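PDB 6D2Y: PbSGBP-B lipoprotein from Prevotella bryantii B14, which probably binds polysaccharide at the bacterial cell surface, as a multidomain beta-sandwich lipoprotein encoded by a polysaccharide utilization locus. Local coordinates for residues P38-I43 and D69-I74; I64-D69 and L96-P101; P133-M138 and G208-P213; T152-L157 and E183-T188. All blocks are in the same frame, centred on the assembly; numbering follows the deposited sequence.

Interaction 1: residues P38-I43 and D69-I74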
loop_
_atom_site.group_PDB
_atom_site.type_symbol
_atom_site.label_atom_id
_atom_site.label_comp_id
_atom_site.label_asym_id
_atom_site.label_seq_id
_atom_site.Cartn_x
_atom_site.Cartn_y
_atom_site.Cartn_z
ATOM N N PRO A 38 13.446 -29.690 37.776
ATOM C CA PRO A 38 13.108 -28.270 37.920
ATOM C C PRO A 38 11.610 -28.032 37.802
ATOM O O PRO A 38 10.923 -28.653 36.989
ATOM C CB PRO A 38 13.872 -27.607 36.770
ATOM C CG PRO A 38 14.009 -28.685 35.745
ATOM C CD PRO A 38 14.159 -29.969 36.517
ATOM N N THR A 39 11.112 -27.122 38.634
ATOM C CA THR A 39 9.722 -26.699 38.619
ATOM C C THR A 39 9.657 -25.185 38.450
ATOM O O THR A 39 10.607 -24.467 38.765
ATOM C CB THR A 39 8.995 -27.111 39.908
ATOM O OG1 THR A 39 9.429 -26.278 40.992
ATOM C CG2 THR A 39 9.290 -28.565 40.248
ATOM N N VAL A 40 8.525 -24.702 37.939
ATOM C CA VAL A 40 8.287 -23.271 37.764
ATOM C C VAL A 40 6.953 -22.921 38.400
ATOM O O VAL A 40 5.906 -23.416 37.969
ATOM C CB VAL A 40 8.297 -22.850 36.287
ATOM C CG1 VAL A 40 7.663 -21.473 36.130
ATOM C CG2 VAL A 40 9.706 -22.809 35.780
ATOM N N TYR A 41 6.991 -22.055 39.410
ATOM C CA TYR A 41 5.757 -21.627 40.055
ATOM C C TYR A 41 5.054 -20.553 39.233
ATOM O O TYR A 41 3.828 -20.586 39.083
ATOM C CB TYR A 41 6.053 -21.126 41.470
ATOM C CG TYR A 41 6.768 -22.130 42.357
ATOM C CD1 TYR A 41 7.393 -21.723 43.527
ATOM C CD2 TYR A 41 6.805 -23.484 42.034
ATOM C CE1 TYR A 41 8.044 -22.629 44.342
ATOM C CE2 TYR A 41 7.455 -24.397 42.843
ATOM C CZ TYR A 41 8.071 -23.963 43.996
ATOM O OH TYR A 41 8.715 -24.867 44.807
ATOM N N TYR A 42 5.814 -19.606 38.688
ATOM C CA TYR A 42 5.275 -18.596 37.786
ATOM C C TYR A 42 6.441 -17.900 37.096
ATOM O O TYR A 42 7.609 -18.126 37.425
ATOM C CB TYR A 42 4.384 -17.588 38.520
ATOM C CG TYR A 42 5.057 -16.821 39.637
ATOM C CD1 TYR A 42 5.747 -15.642 39.381
ATOM C CD2 TYR A 42 4.984 -17.264 40.951
ATOM C CE1 TYR A 42 6.357 -14.934 40.402
ATOM C CE2 TYR A 42 5.591 -16.562 41.978
ATOM C CZ TYR A 42 6.276 -15.399 41.698
ATOM O OH TYR A 42 6.881 -14.698 42.717
ATOM N N ILE A 43 6.105 -17.053 36.125
ATOM C CA ILE A 43 7.078 -16.277 35.367
ATOM C C ILE A 43 6.738 -14.803 35.523
ATOM O O ILE A 43 5.593 -14.397 35.295
ATOM C CB ILE A 43 7.094 -16.675 33.880
ATOM C CG1 ILE A 43 7.282 -18.185 33.733
ATOM C CG2 ILE A 43 8.177 -15.902 33.133
ATOM C CD1 ILE A 43 7.850 -18.594 32.400
ATOM N N ASP A 69 11.864 -23.850 41.766
ATOM C CA ASP A 69 12.932 -24.420 42.579
ATOM C C ASP A 69 13.726 -25.430 41.759
ATOM O O ASP A 69 13.253 -25.948 40.743
ATOM C CB ASP A 69 12.405 -25.102 43.864
ATOM C CG ASP A 69 11.662 -24.143 44.799
ATOM O OD1 ASP A 69 11.365 -24.554 45.939
ATOM O OD2 ASP A 69 11.358 -22.996 44.415
ATOM N N ASN A 70 14.950 -25.705 42.224
ATOM C CA ASN A 70 15.902 -26.577 41.524
ATOM C C ASN A 70 16.103 -26.132 40.081
ATOM O O ASN A 70 16.262 -26.948 39.172
ATOM C CB ASN A 70 15.470 -28.043 41.585
ATOM C CG ASN A 70 15.436 -28.580 42.996
ATOM O OD1 ASN A 70 16.059 -28.023 43.897
ATOM N ND2 ASN A 70 14.719 -29.680 43.195
ATOM N N LEU A 71 16.124 -24.813 39.877
ATOM C CA LEU A 71 16.238 -24.267 38.532
ATOM C C LEU A 71 17.627 -24.457 37.938
ATOM O O LEU A 71 17.792 -24.311 36.723
ATOM C CB LEU A 71 15.866 -22.782 38.540
ATOM C CG LEU A 71 14.384 -22.475 38.762
ATOM C CD1 LEU A 71 14.086 -21.014 38.465
ATOM C CD2 LEU A 71 13.512 -23.385 37.910
ATOM N N LYS A 72 18.628 -24.781 38.751
ATOM C CA LYS A 72 19.956 -25.023 38.204
ATOM C C LYS A 72 20.136 -26.449 37.698
ATOM O O LYS A 72 21.228 -26.791 37.231
ATOM C CB LYS A 72 21.018 -24.671 39.247
ATOM C CG LYS A 72 21.139 -23.168 39.467
ATOM C CD LYS A 72 21.727 -22.820 40.825
ATOM C CE LYS A 72 23.237 -22.971 40.836
ATOM N NZ LYS A 72 23.661 -24.324 41.287
ATOM N N SER A 73 19.096 -27.282 37.777
ATOM C CA SER A 73 19.066 -28.542 37.047
ATOM C C SER A 73 18.760 -28.348 35.569
ATOM O O SER A 73 18.872 -29.305 34.794
ATOM C CB SER A 73 18.029 -29.486 37.658
ATOM O OG SER A 73 18.598 -30.274 38.688
ATOM N N ILE A 74 18.378 -27.139 35.169
ATOM C CA ILE A 74 18.060 -26.830 33.781
ATOM C C ILE A 74 19.358 -26.652 33.007
ATOM O O ILE A 74 20.144 -25.744 33.297
ATOM C CB ILE A 74 17.201 -25.564 33.689
ATOM C CG1 ILE A 74 15.975 -25.698 34.587
ATOM C CG2 ILE A 74 16.797 -25.307 32.246
ATOM C CD1 ILE A 74 15.300 -24.393 34.851
#
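Y41 and D69 both set CG anti to their own carbonyl carbon and beside the backbone N (chi1 -56° for Y41), and their side chains meet across the contact. They cross with their planes 52° apart, leaving Y41 OH 2.9 Å from D69 OD1, while OD2 of D69 comes within 3.3 Å of Y41 CE1. The backbone evidence is clearer: T39 N donates to D69 O over 3.2 Å, almost straight at 174° at the hydrogen, whereas the return bond from D69 N to T39 O is bent and weak. On the buried side P38 does the apolar work. Its CB lies 3.6 Å from I74 CG1 and also rests against N70 O, and its CD faces CB of S73. CD2 of L71 comes 3.2 Å from T39 O. S73 OG is hydrogen-bonded to G36 O, tying the 3-10 segment 71-73 to the chain just before P38. At the far end of the contact, Y41 and Y42 both face V67 of strand 63-69 in a classic beta bulge. P38 touches T116 and I122, and V40 and I74 both meet M114, which sets the contact against strands 111-116 and 121-129.

Interaction 2: residues I64-D69 and L96-P101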
loop_
_atom_site.group_PDB
_atom_site.type_symbol
_atom_site.label_atom_id
_atom_site.label_comp_id
_atom_site.label_asym_id
_atom_site.label_seq_id
_atom_site.Cartn_x
_atom_site.Cartn_y
_atom_site.Cartn_z
ATOM N N ILE A 64 12.594 -12.510 30.533
ATOM C CA ILE A 64 11.671 -12.955 31.567
ATOM C C ILE A 64 12.465 -13.630 32.678
ATOM O O ILE A 64 13.624 -14.012 32.505
ATOM C CB ILE A 64 10.594 -13.907 31.010
ATOM C CG1 ILE A 64 11.241 -15.188 30.477
ATOM C CG2 ILE A 64 9.786 -13.222 29.922
ATOM C CD1 ILE A 64 10.251 -16.190 29.931
ATOM N N CYS A 65 11.818 -13.777 33.834
ATOM C CA CYS A 65 12.441 -14.388 35.003
ATOM C C CYS A 65 11.559 -15.516 35.512
ATOM O O CYS A 65 10.398 -15.289 35.869
ATOM C CB CYS A 65 12.679 -13.359 36.110
ATOM S SG CYS A 65 13.392 -14.076 37.607
ATOM N N LEU A 66 12.114 -16.724 35.552
ATOM C CA LEU A 66 11.398 -17.883 36.064
ATOM C C LEU A 66 11.458 -17.905 37.584
ATOM O O LEU A 66 12.477 -17.558 38.186
ATOM C CB LEU A 66 11.997 -19.173 35.501
ATOM C CG LEU A 66 11.595 -19.663 34.104
ATOM C CD1 LEU A 66 11.670 -18.576 33.048
ATOM C CD2 LEU A 66 12.478 -20.826 33.701
ATOM N N VAL A 67 10.358 -18.316 38.207
ATOM C CA VAL A 67 10.271 -18.403 39.661
ATOM C C VAL A 67 9.858 -19.831 39.997
ATOM O O VAL A 67 8.676 -20.183 39.919
ATOM C CB VAL A 67 9.299 -17.379 40.255
ATOM C CG1 VAL A 67 9.089 -17.641 41.740
ATOM C CG2 VAL A 67 9.831 -15.971 40.039
ATOM N N GLY A 68 10.835 -20.658 40.354
ATOM C CA GLY A 68 10.604 -22.043 40.710
ATOM C C GLY A 68 11.702 -22.535 41.628
ATOM O O GLY A 68 12.393 -21.717 42.237
ATOM N N ASP A 69 11.864 -23.850 41.766
ATOM C CA ASP A 69 12.932 -24.420 42.579
ATOM C C ASP A 69 13.726 -25.430 41.759
ATOM O O ASP A 69 13.253 -25.948 40.743
ATOM C CB ASP A 69 12.405 -25.102 43.864
ATOM C CG ASP A 69 11.662 -24.143 44.799
ATOM O OD1 ASP A 69 11.365 -24.554 45.939
ATOM O OD2 ASP A 69 11.358 -22.996 44.415
ATOM N N LEU A 96 15.583 -18.010 37.463
ATOM C CA LEU A 96 16.318 -18.116 36.209
ATOM C C LEU A 96 15.828 -17.011 35.288
ATOM O O LEU A 96 14.620 -16.891 35.047
ATOM C CB LEU A 96 16.128 -19.493 35.555
ATOM C CG LEU A 96 16.939 -19.841 34.300
ATOM C CD1 LEU A 96 17.079 -21.345 34.175
ATOM C CD2 LEU A 96 16.320 -19.284 33.028
ATOM N N ILE A 97 16.759 -16.212 34.775
ATOM C CA ILE A 97 16.452 -15.100 33.884
ATOM C C ILE A 97 16.972 -15.457 32.498
ATOM O O ILE A 97 18.176 -15.676 32.314
ATOM C CB ILE A 97 17.051 -13.781 34.396
ATOM C CG1 ILE A 97 16.434 -13.413 35.745
ATOM C CG2 ILE A 97 16.830 -12.659 33.387
ATOM C CD1 ILE A 97 17.046 -12.184 36.388
ATOM N N VAL A 98 16.060 -15.539 31.531
ATOM C CA VAL A 98 16.379 -15.902 30.158
ATOM C C VAL A 98 15.558 -15.023 29.223
ATOM O O VAL A 98 14.450 -14.592 29.556
ATOM C CB VAL A 98 16.112 -17.405 29.893
ATOM C CG1 VAL A 98 14.629 -17.731 30.038
ATOM C CG2 VAL A 98 16.629 -17.828 28.523
ATOM N N SER A 99 16.115 -14.743 28.052
ATOM C CA SER A 99 15.433 -13.951 27.037
ATOM C C SER A 99 14.875 -14.865 25.953
ATOM O O SER A 99 15.534 -15.822 25.531
ATOM C CB SER A 99 16.373 -12.914 26.421
ATOM O OG SER A 99 17.249 -12.381 27.399
ATOM N N VAL A 100 13.660 -14.566 25.512
ATOM C CA VAL A 100 13.018 -15.353 24.453
ATOM C C VAL A 100 13.806 -15.179 23.159
ATOM O O VAL A 100 14.176 -14.043 22.814
ATOM C CB VAL A 100 11.563 -14.918 24.276
ATOM C CG1 VAL A 100 10.829 -15.856 23.330
ATOM C CG2 VAL A 100 10.856 -14.866 25.625
ATOM N N PRO A 101 14.099 -16.254 22.427
ATOM C CA PRO A 101 14.833 -16.112 21.165
ATOM C C PRO A 101 14.098 -15.210 20.184
ATOM O O PRO A 101 12.885 -15.008 20.265
ATOM C CB PRO A 101 14.922 -17.551 20.641
ATOM C CG PRO A 101 14.819 -18.397 21.860
ATOM C CD PRO A 101 13.881 -17.668 22.781
#
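L66 meets L96 from its first side-chain carbon onward, the two lying side by side and pointing the same way. CB of L66 is 3.5 Å from L96 O and 4.1 Å from L96 CB. CG stands anti to the carbonyl carbon (chi1 -82°), and beyond it the two methyls part company: CD2 lies 4.2 Å from L96 CD2, while CD1 is 3.9 Å from L96 O and 4.3 Å from V98 CG1. The remaining neighbours of this side chain include M112 and M114 of strand 111-116, which belongs to the facing sheet. Strand 63-69 is the central member of a three-stranded antiparallel sheet, flanked by 39-45 and 95-99, that forms one layer of the N-terminal beta sandwich. The N-to-C directions of the two strand segments lie 148° apart, antiparallel with a twist, and their register follows from reciprocal backbone bonds in the hydrogen-bonded pairs I64–V98 and L66–L96. I64 N to V98 O measures 3.0 Å, and L96 N to L66 O 3.2 Å. Between them, C65 and I97 make a non-hydrogen-bonded pair whose side chains leave by the other face, C65 SG standing 3.6 Å from I97 CG1. There C65 also touches R44, and I97 touches V46.

Interaction 3: residues P133-M138 and G208-P213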
loop_
_atom_site.group_PDB
_atom_site.type_symbol
_atom_site.label_atom_id
_atom_site.label_comp_id
_atom_site.label_asym_id
_atom_site.label_seq_id
_atom_site.Cartn_x
_atom_site.Cartn_y
_atom_site.Cartn_z
ATOM N N PRO A 133 -0.667 -10.332 11.587
ATOM C CA PRO A 133 -0.340 -10.098 10.175
ATOM C C PRO A 133 -0.506 -8.633 9.804
ATOM O O PRO A 133 -1.404 -7.944 10.292
ATOM C CB PRO A 133 -1.341 -10.982 9.423
ATOM C CG PRO A 133 -1.768 -12.006 10.408
ATOM C CD PRO A 133 -1.754 -11.317 11.736
ATOM N N SER A 134 0.382 -8.155 8.938
ATOM C CA SER A 134 0.286 -6.824 8.364
ATOM C C SER A 134 -0.035 -6.964 6.885
ATOM O O SER A 134 0.638 -7.714 6.170
ATOM C CB SER A 134 1.586 -6.038 8.557
ATOM O OG SER A 134 2.508 -6.313 7.518
ATOM N N VAL A 135 -1.069 -6.263 6.434
ATOM C CA VAL A 135 -1.523 -6.323 5.050
ATOM C C VAL A 135 -1.258 -4.969 4.413
ATOM O O VAL A 135 -1.704 -3.936 4.926
ATOM C CB VAL A 135 -3.008 -6.696 4.957
ATOM C CG1 VAL A 135 -3.413 -6.874 3.505
ATOM C CG2 VAL A 135 -3.286 -7.957 5.757
ATOM N N VAL A 136 -0.537 -4.969 3.297
ATOM C CA VAL A 136 -0.165 -3.715 2.656
ATOM C C VAL A 136 -0.824 -3.589 1.289
ATOM O O VAL A 136 -1.564 -2.628 1.039
ATOM C CB VAL A 136 1.366 -3.580 2.559
ATOM C CG1 VAL A 136 1.730 -2.325 1.785
ATOM C CG2 VAL A 136 1.980 -3.543 3.951
ATOM N N SER A 137 -0.572 -4.545 0.396
ATOM C CA SER A 137 -0.998 -4.382 -0.986
ATOM C C SER A 137 -1.562 -5.680 -1.542
ATOM O O SER A 137 -1.233 -6.774 -1.075
ATOM C CB SER A 137 0.159 -3.912 -1.875
ATOM O OG SER A 137 1.227 -4.841 -1.846
HETATM N N MSE A 138 -2.412 -5.541 -2.555
HETATM C CA MSE A 138 -2.910 -6.678 -3.305
HETATM C C MSE A 138 -2.435 -6.462 -4.738
HETATM O O MSE A 138 -2.394 -5.323 -5.208
HETATM C CB MSE A 138 -4.436 -6.771 -3.222
HETATM C CG MSE A 138 -4.985 -8.166 -3.420
HETATM SE SE MSE A 138 -6.803 -8.188 -4.102
HETATM C CE MSE A 138 -7.790 -8.562 -2.507
ATOM N N GLY A 208 -3.584 -13.240 15.451
ATOM C CA GLY A 208 -4.558 -12.166 15.383
ATOM C C GLY A 208 -5.186 -11.937 14.023
ATOM O O GLY A 208 -4.838 -12.603 13.042
ATOM N N SER A 209 -6.119 -10.987 13.959
ATOM C CA SER A 209 -6.816 -10.620 12.735
ATOM C C SER A 209 -6.535 -9.160 12.413
ATOM O O SER A 209 -6.501 -8.313 13.312
ATOM C CB SER A 209 -8.328 -10.832 12.871
ATOM O OG SER A 209 -8.680 -12.188 12.679
ATOM N N THR A 210 -6.341 -8.867 11.129
ATOM C CA THR A 210 -6.081 -7.504 10.684
ATOM C C THR A 210 -6.800 -7.257 9.367
ATOM O O THR A 210 -6.726 -8.082 8.451
ATOM C CB THR A 210 -4.578 -7.243 10.529
ATOM O OG1 THR A 210 -3.956 -8.370 9.900
ATOM C CG2 THR A 210 -3.933 -7.002 11.891
ATOM N N ASN A 211 -7.491 -6.122 9.279
ATOM C CA ASN A 211 -8.240 -5.773 8.081
ATOM C C ASN A 211 -7.303 -5.307 6.976
ATOM O O ASN A 211 -6.348 -4.564 7.221
ATOM C CB ASN A 211 -9.261 -4.676 8.386
ATOM C CG ASN A 211 -10.577 -5.228 8.896
ATOM O OD1 ASN A 211 -10.608 -6.057 9.805
ATOM N ND2 ASN A 211 -11.677 -4.770 8.308
ATOM N N ALA A 212 -7.586 -5.744 5.754
ATOM C CA ALA A 212 -6.821 -5.304 4.602
ATOM C C ALA A 212 -7.235 -3.890 4.198
ATOM O O ALA A 212 -8.406 -3.521 4.320
ATOM C CB ALA A 212 -7.031 -6.255 3.430
ATOM N N PRO A 213 -6.292 -3.079 3.712
ATOM C CA PRO A 213 -6.643 -1.717 3.286
ATOM C C PRO A 213 -7.212 -1.671 1.879
ATOM O O PRO A 213 -6.939 -0.733 1.125
ATOM C CB PRO A 213 -5.305 -0.977 3.370
ATOM C CG PRO A 213 -4.296 -2.033 3.066
ATOM C CD PRO A 213 -4.839 -3.319 3.651
#
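T210 OG1 donates a hydrogen bond to P133 O over 2.6 Å, and this side-chain-to-backbone bond is the one hydrogen bond found between two strand segments that run nearly parallel, 17° apart. Their axes come no closer than 6.8 Å, wider than the spacing of a regularly paired sheet. The bond is oblique: the hydroxyl oxygen sits 48° above the plane of the P133 carbonyl. T210 places OG1 between its backbone N and carbonyl carbon (chi1 42°), and CG2 of T210 lies a close 3.1 Å from P133 O. The P133 ring lies across the same threonine, and its CD approaches G208 O at 3.6 Å. Further along, V135 CG1 makes apolar contacts with A212 CB at 3.7 Å and with P213 CD. The P213 ring crosses V135 and also meets two carbonyl oxygens, with CD 3.4 Å from V135 O and CG 3.5 Å from V136 O. Each strand finds its regular partner elsewhere: S134 and V136 bond to D154 and T152, with V136 and S137 forming a classic bulge opposite T152, while T210 and A212 bond to V203 and I201. The two segments are therefore edge strands of opposing sheets, and their parallel approach resembles the meeting of first and last strands in immunoglobulin-like E-set sandwiches, consistent with the IPT/TIG assignment.

Interaction 4: residues T152-L157 and E183-T188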
loop_
_atom_site.group_PDB
_atom_site.type_symbol
_atom_site.label_atom_id
_atom_site.label_comp_id
_atom_site.label_asym_id
_atom_site.label_seq_id
_atom_site.Cartn_x
_atom_site.Cartn_y
_atom_site.Cartn_z
ATOM N N THR A 152 0.640 -8.823 -0.485
ATOM C CA THR A 152 1.941 -8.532 0.099
ATOM C C THR A 152 1.777 -7.906 1.475
ATOM O O THR A 152 0.884 -7.082 1.696
ATOM C CB THR A 152 2.750 -7.598 -0.805
ATOM O OG1 THR A 152 2.697 -8.070 -2.157
ATOM C CG2 THR A 152 4.203 -7.536 -0.352
ATOM N N GLY A 153 2.644 -8.305 2.401
ATOM C CA GLY A 153 2.622 -7.765 3.744
ATOM C C GLY A 153 3.725 -8.328 4.614
ATOM O O GLY A 153 4.891 -8.357 4.207
ATOM N N ASP A 154 3.369 -8.780 5.815
ATOM C CA ASP A 154 4.348 -9.342 6.732
ATOM C C ASP A 154 3.626 -10.197 7.763
ATOM O O ASP A 154 2.426 -10.035 8.002
ATOM C CB ASP A 154 5.170 -8.246 7.420
ATOM C CG ASP A 154 6.523 -8.742 7.890
ATOM O OD1 ASP A 154 6.694 -9.973 8.014
ATOM O OD2 ASP A 154 7.415 -7.905 8.137
ATOM N N TYR A 155 4.386 -11.114 8.365
ATOM C CA TYR A 155 3.892 -11.988 9.431
ATOM C C TYR A 155 2.705 -12.832 8.966
ATOM O O TYR A 155 1.725 -13.012 9.691
ATOM C CB TYR A 155 3.543 -11.184 10.686
ATOM C CG TYR A 155 4.718 -10.402 11.230
ATOM C CD1 TYR A 155 4.755 -9.015 11.151
ATOM C CD2 TYR A 155 5.797 -11.053 11.815
ATOM C CE1 TYR A 155 5.833 -8.300 11.642
ATOM C CE2 TYR A 155 6.877 -10.346 12.307
ATOM C CZ TYR A 155 6.890 -8.971 12.219
ATOM O OH TYR A 155 7.966 -8.269 12.711
ATOM N N PHE A 156 2.798 -13.354 7.743
ATOM C CA PHE A 156 1.851 -14.349 7.240
ATOM C C PHE A 156 2.408 -15.718 7.606
ATOM O O PHE A 156 3.164 -16.330 6.852
ATOM C CB PHE A 156 1.652 -14.211 5.736
ATOM C CG PHE A 156 1.078 -12.891 5.313
ATOM C CD1 PHE A 156 0.146 -12.237 6.101
ATOM C CD2 PHE A 156 1.470 -12.306 4.119
ATOM C CE1 PHE A 156 -0.383 -11.021 5.707
ATOM C CE2 PHE A 156 0.947 -11.092 3.720
ATOM C CZ PHE A 156 0.019 -10.447 4.515
ATOM N N LEU A 157 2.038 -16.204 8.786
ATOM C CA LEU A 157 2.566 -17.452 9.319
ATOM C C LEU A 157 1.444 -18.478 9.415
ATOM O O LEU A 157 0.433 -18.241 10.085
ATOM C CB LEU A 157 3.226 -17.224 10.679
ATOM C CG LEU A 157 4.030 -15.924 10.757
ATOM C CD1 LEU A 157 4.330 -15.548 12.198
ATOM C CD2 LEU A 157 5.312 -16.040 9.944
ATOM N N GLU A 183 4.003 -17.426 2.081
ATOM C CA GLU A 183 5.285 -17.015 2.630
ATOM C C GLU A 183 5.057 -15.964 3.708
ATOM O O GLU A 183 3.948 -15.456 3.889
ATOM C CB GLU A 183 6.203 -16.464 1.532
ATOM C CG GLU A 183 6.387 -17.388 0.341
ATOM C CD GLU A 183 7.058 -16.693 -0.831
ATOM O OE1 GLU A 183 7.684 -15.633 -0.618
ATOM O OE2 GLU A 183 6.957 -17.208 -1.965
ATOM N N LYS A 184 6.134 -15.630 4.420
ATOM C CA LYS A 184 6.021 -14.669 5.510
ATOM C C LYS A 184 5.525 -13.318 5.009
ATOM O O LYS A 184 4.758 -12.636 5.699
ATOM C CB LYS A 184 7.366 -14.524 6.223
ATOM C CG LYS A 184 7.366 -13.494 7.346
ATOM C CD LYS A 184 8.637 -13.575 8.178
ATOM C CE LYS A 184 8.677 -12.480 9.228
ATOM N NZ LYS A 184 8.792 -11.127 8.616
ATOM N N THR A 185 5.933 -12.921 3.800
ATOM C CA THR A 185 5.577 -11.614 3.264
ATOM C C THR A 185 4.527 -11.653 2.164
ATOM O O THR A 185 3.947 -10.607 1.857
ATOM C CB THR A 185 6.819 -10.900 2.711
ATOM O OG1 THR A 185 7.574 -11.806 1.898
ATOM C CG2 THR A 185 7.693 -10.395 3.845
ATOM N N LYS A 186 4.271 -12.811 1.558
ATOM C CA LYS A 186 3.375 -12.879 0.414
ATOM C C LYS A 186 2.470 -14.095 0.515
ATOM O O LYS A 186 2.922 -15.192 0.855
ATOM C CB LYS A 186 4.155 -12.919 -0.912
ATOM C CG LYS A 186 5.108 -11.745 -1.116
ATOM C CD LYS A 186 5.342 -11.451 -2.592
ATOM C CE LYS A 186 6.096 -10.139 -2.778
ATOM N NZ LYS A 186 5.217 -9.037 -3.270
ATOM N N ILE A 187 1.190 -13.886 0.215
ATOM C CA ILE A 187 0.201 -14.950 0.081
ATOM C C ILE A 187 -0.247 -14.981 -1.372
ATOM O O ILE A 187 -0.598 -13.940 -1.937
ATOM C CB ILE A 187 -1.003 -14.728 1.013
ATOM C CG1 ILE A 187 -0.564 -14.698 2.475
ATOM C CG2 ILE A 187 -2.058 -15.803 0.783
ATOM C CD1 ILE A 187 -1.648 -14.216 3.417
ATOM N N THR A 188 -0.244 -16.166 -1.975
ATOM C CA THR A 188 -0.607 -16.329 -3.376
ATOM C C THR A 188 -1.805 -17.262 -3.484
ATOM O O THR A 188 -1.799 -18.354 -2.906
ATOM C CB THR A 188 0.567 -16.881 -4.188
ATOM O OG1 THR A 188 1.723 -16.064 -3.970
ATOM C CG2 THR A 188 0.233 -16.880 -5.670
#
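Within the IPT/TIG sandwich, the end of strand 148-154 and the turn after it pack on the loop entering strand 186-190, beginning at the non-hydrogen-bonded antiparallel pair T152–K186. K186 NZ donates to T152 OG1 over 2.9 Å, the two side chains running side by side. Beyond this pair the backbone stays joined: G153 N bonds to T185 O, and F156 N to K184 O at 2.9 Å, nearly straight at 168°. K184 extends alongside D154 until chi4 (-67°) turns NZ into a salt bridge with D154 OD1; the modelled separation is so short that its exact length is doubtful. Y155 N also donates to OD1, so this oxygen takes two bonds. The same NZ stands over one face of the Y155 ring, 4.5 Å from the centroid, in a cation-pi contact, and D154 OD1 lies over that face too. F156 is buried and points its CB toward 183-188. I187 CD1 sits 3.7 Å from its ring centroid, 15° off the normal, as a CH-pi contact, with D154 O over the opposite face and K186 N at the edge. The strand order 134-138, 148-154, 186-190, 179-182 is consistent with the A-B-E-D sheet of an immunoglobulin-like E-set sandwich.

Overall arrangement
The four contacts form two pairs. Interactions 1 and 2 lie in the N-terminal sandwich, their centres 9 Å apart; they share D69, and Y41 N approaches V67 O at 2.6 Å where strands 39-45 and 63-69 adjoin. Interactions 3 and 4, centres 10 Å apart, lie in the IPT/TIG region and join through neighbouring strands 134-138 and 148-154, with S137 O 2.8 Å from T152 N and S134 O packed on F156 CZ. No contact bridges the pairs: the closest approach, between interactions 2 and 4, is about 11 Å between nearest atoms. All four lie away from the magnesium site formed by D225, D227, S255, N257 and D452.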